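Local coordinates for protein (7,8-dihydro-6-hydroxymethylpterin-pyrophosphokinase) (Haemophilus influenzae, PDB 1CBK) that probably transfers pyrophosphate from ATP to 6-hydroxymethyl-7,8-dihydropterin, a step of folate biosynthesis, at residues F123-L128 and K148-H153; P127-A132 and Q141-L146. All coordinates share one frame; numbering follows the deposited sequence.

Past the first four strands of the sheet and a small hairpin, the chain enters helix 122-131, which both interactions use. It then passes through a loop to the short helix 143-146 and on through a further loop to strand 156-157 at the edge of the five-stranded antiparallel sheet. Interaction 2 closes the inner loop, joining the C-terminal half of helix 122-131 to helix 143-146. Interaction 1 closes the wider loop around it, from the first turns of the same helix to 148-153. The two are nested without crossing, share Pro127 and Leu128, and touch where Ile125 packs on Ile143 and Leu146. Together they lay the C-terminal segments along a helix that also reaches the pterin pocket.

Interaction 1. Residues F123-L128 and K148-H153; sequences FVIVPL and KQFADH. With ROI (7,8-dihydro-7,7-dimethyl-6-hydroxypterin), chain D.
Val126 and Phe150 mark the nearest approach of the two backbones, 7.1 Å between their CA atoms, where helix 122-131 meets a loop that makes a type I beta turn from Phe150 to His153. Ile125 comes at the Phe150 ring obliquely, its CB 3.5 Å from CE2, with CG1 and CG2 close to the same atom and CB and CG2 near CD2; the two side chains cross at about a right angle. Val126 turns CG2 into the corner between the two ends of the turn, 3.7 Å from Phe150 CB and 3.9 Å from His153 CD2, while its CG1 meets His153 NE2. Val126 CG2 takes this place because it stands anti to the carbonyl carbon, beside the backbone N. The imidazole is fixed on its other nitrogen, as His153 ND1 is hydrogen-bonded to Met155 N. Gln149 and Phe150 also pack on Phe150 and Gln149 of the second subunit.

Phe123, three residues before Val126, takes no part in this packing and lies against the ligand. Its ring lies flat under the pterin, with ROI N3 over its centre 3.3 Å above the plane, and Asn56 and Ser43 hydrogen-bond the same ligand. This face-on contact belongs to the pterin pocket of the HPPK family, with the loop before strand 156-157 packed against Ile125 and Val126 of the helix that brings Phe123 to the pocket.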
# COMPACT_ATOMS: atom_id res chain seq x y z
N PHE A 123 5.24 -10.29 0.34
CA PHE A 123 4.92 -11.32 -0.64
C PHE A 123 5.09 -10.88 -2.09
O PHE A 123 4.73 -11.61 -3.01
CB PHE A 123 3.51 -11.88 -0.39
CG PHE A 123 2.46 -10.83 -0.20
CD1 PHE A 123 1.79 -10.30 -1.30
CD2 PHE A 123 2.11 -10.40 1.07
CE1 PHE A 123 0.79 -9.35 -1.13
CE2 PHE A 123 1.11 -9.45 1.25
CZ PHE A 123 0.45 -8.92 0.15
N VAL A 124 5.56 -9.65 -2.27
CA VAL A 124 5.83 -9.10 -3.57
C VAL A 124 7.36 -8.94 -3.68
O VAL A 124 7.98 -9.45 -4.63
CB VAL A 124 5.19 -7.72 -3.73
CG1 VAL A 124 5.76 -7.02 -4.97
CG2 VAL A 124 3.69 -7.84 -3.87
N ILE A 125 7.96 -8.26 -2.70
CA ILE A 125 9.40 -7.98 -2.74
C ILE A 125 10.33 -9.16 -2.55
O ILE A 125 11.38 -9.22 -3.21
CB ILE A 125 9.79 -6.81 -1.80
CG1 ILE A 125 9.11 -5.52 -2.27
CG2 ILE A 125 11.34 -6.64 -1.70
CD1 ILE A 125 9.55 -5.00 -3.64
N VAL A 126 9.98 -10.09 -1.67
CA VAL A 126 10.84 -11.24 -1.44
C VAL A 126 10.96 -12.10 -2.72
O VAL A 126 12.07 -12.51 -3.10
CB VAL A 126 10.42 -12.05 -0.20
CG1 VAL A 126 11.08 -13.42 -0.17
CG2 VAL A 126 10.74 -11.25 1.06
N PRO A 127 9.81 -12.44 -3.37
CA PRO A 127 9.82 -13.24 -4.60
C PRO A 127 10.54 -12.47 -5.75
O PRO A 127 11.26 -13.07 -6.54
CB PRO A 127 8.33 -13.42 -4.95
CG PRO A 127 7.62 -13.21 -3.71
CD PRO A 127 8.45 -12.34 -2.80
N LEU A 128 10.29 -11.17 -5.88
CA LEU A 128 10.96 -10.36 -6.92
C LEU A 128 12.49 -10.40 -6.74
O LEU A 128 13.23 -10.59 -7.71
CB LEU A 128 10.46 -8.89 -6.88
CG LEU A 128 11.01 -7.90 -7.93
CD1 LEU A 128 10.73 -8.41 -9.34
CD2 LEU A 128 10.36 -6.53 -7.75
N LYS A 148 15.49 -5.53 2.71
CA LYS A 148 15.99 -5.45 4.09
C LYS A 148 14.87 -5.54 5.10
O LYS A 148 14.97 -6.24 6.09
CB LYS A 148 16.72 -4.13 4.32
CG LYS A 148 18.11 -4.02 3.72
CD LYS A 148 19.10 -4.79 4.55
CE LYS A 148 20.53 -4.32 4.29
NZ LYS A 148 21.48 -4.93 5.30
N GLN A 149 13.81 -4.79 4.85
CA GLN A 149 12.63 -4.74 5.70
C GLN A 149 11.96 -6.11 5.92
O GLN A 149 11.28 -6.32 6.93
CB GLN A 149 11.63 -3.79 5.03
CG GLN A 149 10.45 -3.36 5.86
CD GLN A 149 9.46 -2.55 5.04
OE1 GLN A 149 9.72 -2.17 3.89
NE2 GLN A 149 8.30 -2.29 5.62
N PHE A 150 12.18 -7.04 5.00
CA PHE A 150 11.56 -8.35 5.06
C PHE A 150 12.52 -9.49 5.37
O PHE A 150 12.20 -10.66 5.13
CB PHE A 150 10.85 -8.62 3.73
CG PHE A 150 10.06 -7.44 3.23
CD1 PHE A 150 9.01 -6.93 3.98
CD2 PHE A 150 10.37 -6.85 2.00
CE1 PHE A 150 8.27 -5.84 3.53
CE2 PHE A 150 9.63 -5.74 1.53
CZ PHE A 150 8.57 -5.24 2.30
N ALA A 151 13.68 -9.15 5.94
CA ALA A 151 14.69 -10.16 6.26
C ALA A 151 14.21 -11.20 7.27
O ALA A 151 14.69 -12.33 7.26
CB ALA A 151 15.99 -9.50 6.75
N ASP A 152 13.27 -10.82 8.13
CA ASP A 152 12.76 -11.75 9.12
C ASP A 152 11.33 -12.21 8.84
O ASP A 152 10.60 -12.59 9.77
CB ASP A 152 12.87 -11.12 10.52
CG ASP A 152 14.32 -10.83 10.90
OD1 ASP A 152 15.18 -11.73 10.72
OD2 ASP A 152 14.59 -9.68 11.33
N HIS A 153 10.95 -12.23 7.56
CA HIS A 153 9.61 -12.66 7.15
C HIS A 153 9.36 -14.12 7.55
O HIS A 153 10.29 -14.94 7.61
CB HIS A 153 9.41 -12.47 5.64
CG HIS A 153 10.11 -13.49 4.79
ND1 HIS A 153 9.58 -14.73 4.53
CD2 HIS A 153 11.31 -13.45 4.17
CE1 HIS A 153 10.42 -15.42 3.77
NE2 HIS A 153 11.48 -14.67 3.54
N1 ROI D . -2.45 -10.93 1.28
C2 ROI D . -1.44 -11.76 0.87
N2 ROI D . -0.69 -12.36 1.84
N3 ROI D . -1.16 -12.01 -0.43
C4 ROI D . -1.86 -11.43 -1.43
O4 ROI D . -1.65 -11.69 -2.63
C4A ROI D . -2.91 -10.51 -1.09
N5 ROI D . -3.59 -9.92 -2.02
C6 ROI D . -4.61 -9.02 -1.77
C7 ROI D . -4.85 -8.56 -0.31
C16 ROI D . -4.18 -7.16 -0.05
C15 ROI D . -6.35 -8.54 0.02
N8 ROI D . -4.19 -9.45 0.69
C8A ROI D . -3.16 -10.31 0.35
O9 ROI D . -5.27 -8.64 -2.79

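Interaction 2. Residues P127-A132 and Q141-L146; sequences PLFEIA and QIITEL
Ile143 is the centre of this contact, and its two branches divide the work: CG1 with CD1 goes to Leu128 and Phe129 CB, CG2 to the Phe129 ring and Ala132 O. The backbones come closest at Phe129 and Ile143, whose CA atoms are 6.3 Å apart. CG1 stands anti to the backbone N of Ile143 (chi1 -164°) and carries CD1 toward Leu128, where it touches CD2 at 3.8 Å and CG at 3.9 Å; the two aliphatic side chains meet at a slant. CG1 itself reaches Phe129 CB.

The Ile143 CG2 methyl lies near both Phe129 and Ala132. It approaches the Phe129 ring at its edge, near the ring plane, 3.8 Å from CD1, and it also lies 3.5 Å from Ala132 O, so a carbonyl oxygen and an aromatic edge share one methyl. Thr144 CG2 approaches the same ring obliquely, 4.0 Å from Phe129 CE1. Phe129 swings out with CG anti to its backbone N (chi1 177°), bringing the ring alongside helix 143-146; Val147 also touches its side chain.

Ile142 occupies the N-cap of the short helix, and its carbonyl oxygen receives bonds from Glu145 N and Leu146 N, which sets the first turn that presents Ile143 and Thr144. Behind the contact Leu128 packs on Leu135, Val58 and Tyr5, and Ile143 also touches Leu135. The contact is thus a small apolar packing of two helices, one of them a single turn, that joins the sheet-covering helix of the HPPK fold to the segment following it.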
# COMPACT_ATOMS: atom_id res chain seq x y z
N PRO A 127 9.81 -12.44 -3.37
CA PRO A 127 9.82 -13.24 -4.60
C PRO A 127 10.54 -12.47 -5.75
O PRO A 127 11.26 -13.07 -6.54
CB PRO A 127 8.33 -13.42 -4.95
CG PRO A 127 7.62 -13.21 -3.71
CD PRO A 127 8.45 -12.34 -2.80
N LEU A 128 10.29 -11.17 -5.88
CA LEU A 128 10.96 -10.36 -6.92
C LEU A 128 12.49 -10.40 -6.74
O LEU A 128 13.23 -10.59 -7.71
CB LEU A 128 10.46 -8.89 -6.88
CG LEU A 128 11.01 -7.90 -7.93
CD1 LEU A 128 10.73 -8.41 -9.34
CD2 LEU A 128 10.36 -6.53 -7.75
N PHE A 129 12.95 -10.25 -5.50
CA PHE A 129 14.38 -10.28 -5.18
C PHE A 129 15.00 -11.62 -5.55
O PHE A 129 16.16 -11.70 -5.98
CB PHE A 129 14.58 -9.98 -3.70
CG PHE A 129 16.01 -10.06 -3.24
CD1 PHE A 129 17.00 -9.27 -3.83
CD2 PHE A 129 16.37 -10.92 -2.21
CE1 PHE A 129 18.34 -9.33 -3.39
CE2 PHE A 129 17.69 -11.00 -1.77
CZ PHE A 129 18.68 -10.19 -2.36
N GLU A 130 14.21 -12.69 -5.40
CA GLU A 130 14.71 -14.02 -5.73
C GLU A 130 15.04 -14.16 -7.23
O GLU A 130 15.99 -14.84 -7.59
CB GLU A 130 13.68 -15.08 -5.30
CG GLU A 130 14.07 -16.52 -5.63
CD GLU A 130 12.96 -17.54 -5.34
OE1 GLU A 130 11.79 -17.13 -5.27
OE2 GLU A 130 13.26 -18.75 -5.19
N ILE A 131 14.28 -13.51 -8.10
CA ILE A 131 14.52 -13.62 -9.54
C ILE A 131 15.15 -12.40 -10.19
O ILE A 131 15.33 -12.38 -11.40
CB ILE A 131 13.22 -13.99 -10.34
CG1 ILE A 131 12.19 -12.87 -10.27
CG2 ILE A 131 12.64 -15.29 -9.82
CD1 ILE A 131 10.91 -13.18 -11.05
N ALA A 132 15.46 -11.37 -9.41
CA ALA A 132 16.04 -10.14 -9.96
C ALA A 132 16.84 -9.54 -8.80
O ALA A 132 16.50 -8.48 -8.26
CB ALA A 132 14.92 -9.18 -10.44
N GLN A 141 15.29 3.33 -6.60
CA GLN A 141 15.57 2.48 -5.43
C GLN A 141 16.11 1.11 -5.89
O GLN A 141 15.79 0.63 -7.00
CB GLN A 141 14.33 2.32 -4.53
CG GLN A 141 14.03 3.58 -3.69
CD GLN A 141 12.81 3.41 -2.79
OE1 GLN A 141 11.73 2.99 -3.23
NE2 GLN A 141 12.96 3.78 -1.52
N ILE A 142 16.93 0.49 -5.06
CA ILE A 142 17.55 -0.77 -5.37
C ILE A 142 16.85 -1.89 -4.60
O ILE A 142 16.56 -1.73 -3.41
CB ILE A 142 19.04 -0.72 -5.01
CG1 ILE A 142 19.64 0.55 -5.63
CG2 ILE A 142 19.77 -1.92 -5.56
CD1 ILE A 142 21.01 0.85 -5.14
N ILE A 143 16.65 -3.02 -5.26
CA ILE A 143 15.97 -4.16 -4.64
C ILE A 143 16.64 -4.65 -3.34
O ILE A 143 15.94 -5.02 -2.39
CB ILE A 143 15.83 -5.35 -5.65
CG1 ILE A 143 14.79 -6.38 -5.17
CG2 ILE A 143 17.19 -6.03 -5.84
CD1 ILE A 143 13.34 -6.01 -5.40
N THR A 144 17.97 -4.62 -3.29
CA THR A 144 18.71 -5.07 -2.11
C THR A 144 18.38 -4.25 -0.86
O THR A 144 18.49 -4.75 0.27
CB THR A 144 20.23 -5.05 -2.33
OG1 THR A 144 20.62 -3.74 -2.76
CG2 THR A 144 20.64 -6.08 -3.38
N GLU A 145 17.98 -3.00 -1.06
CA GLU A 145 17.62 -2.12 0.05
C GLU A 145 16.20 -2.41 0.48
O GLU A 145 15.94 -2.62 1.67
CB GLU A 145 17.79 -0.65 -0.34
CG GLU A 145 19.26 -0.25 -0.54
CD GLU A 145 20.17 -0.68 0.63
OE1 GLU A 145 20.06 -0.06 1.72
OE2 GLU A 145 21.00 -1.62 0.43
N LEU A 146 15.31 -2.45 -0.51
CA LEU A 146 13.90 -2.74 -0.28
C LEU A 146 13.66 -4.08 0.44
O LEU A 146 12.78 -4.18 1.29
CB LEU A 146 13.15 -2.76 -1.62
CG LEU A 146 13.09 -1.46 -2.41
CD1 LEU A 146 12.38 -1.69 -3.73
CD2 LEU A 146 12.40 -0.37 -1.59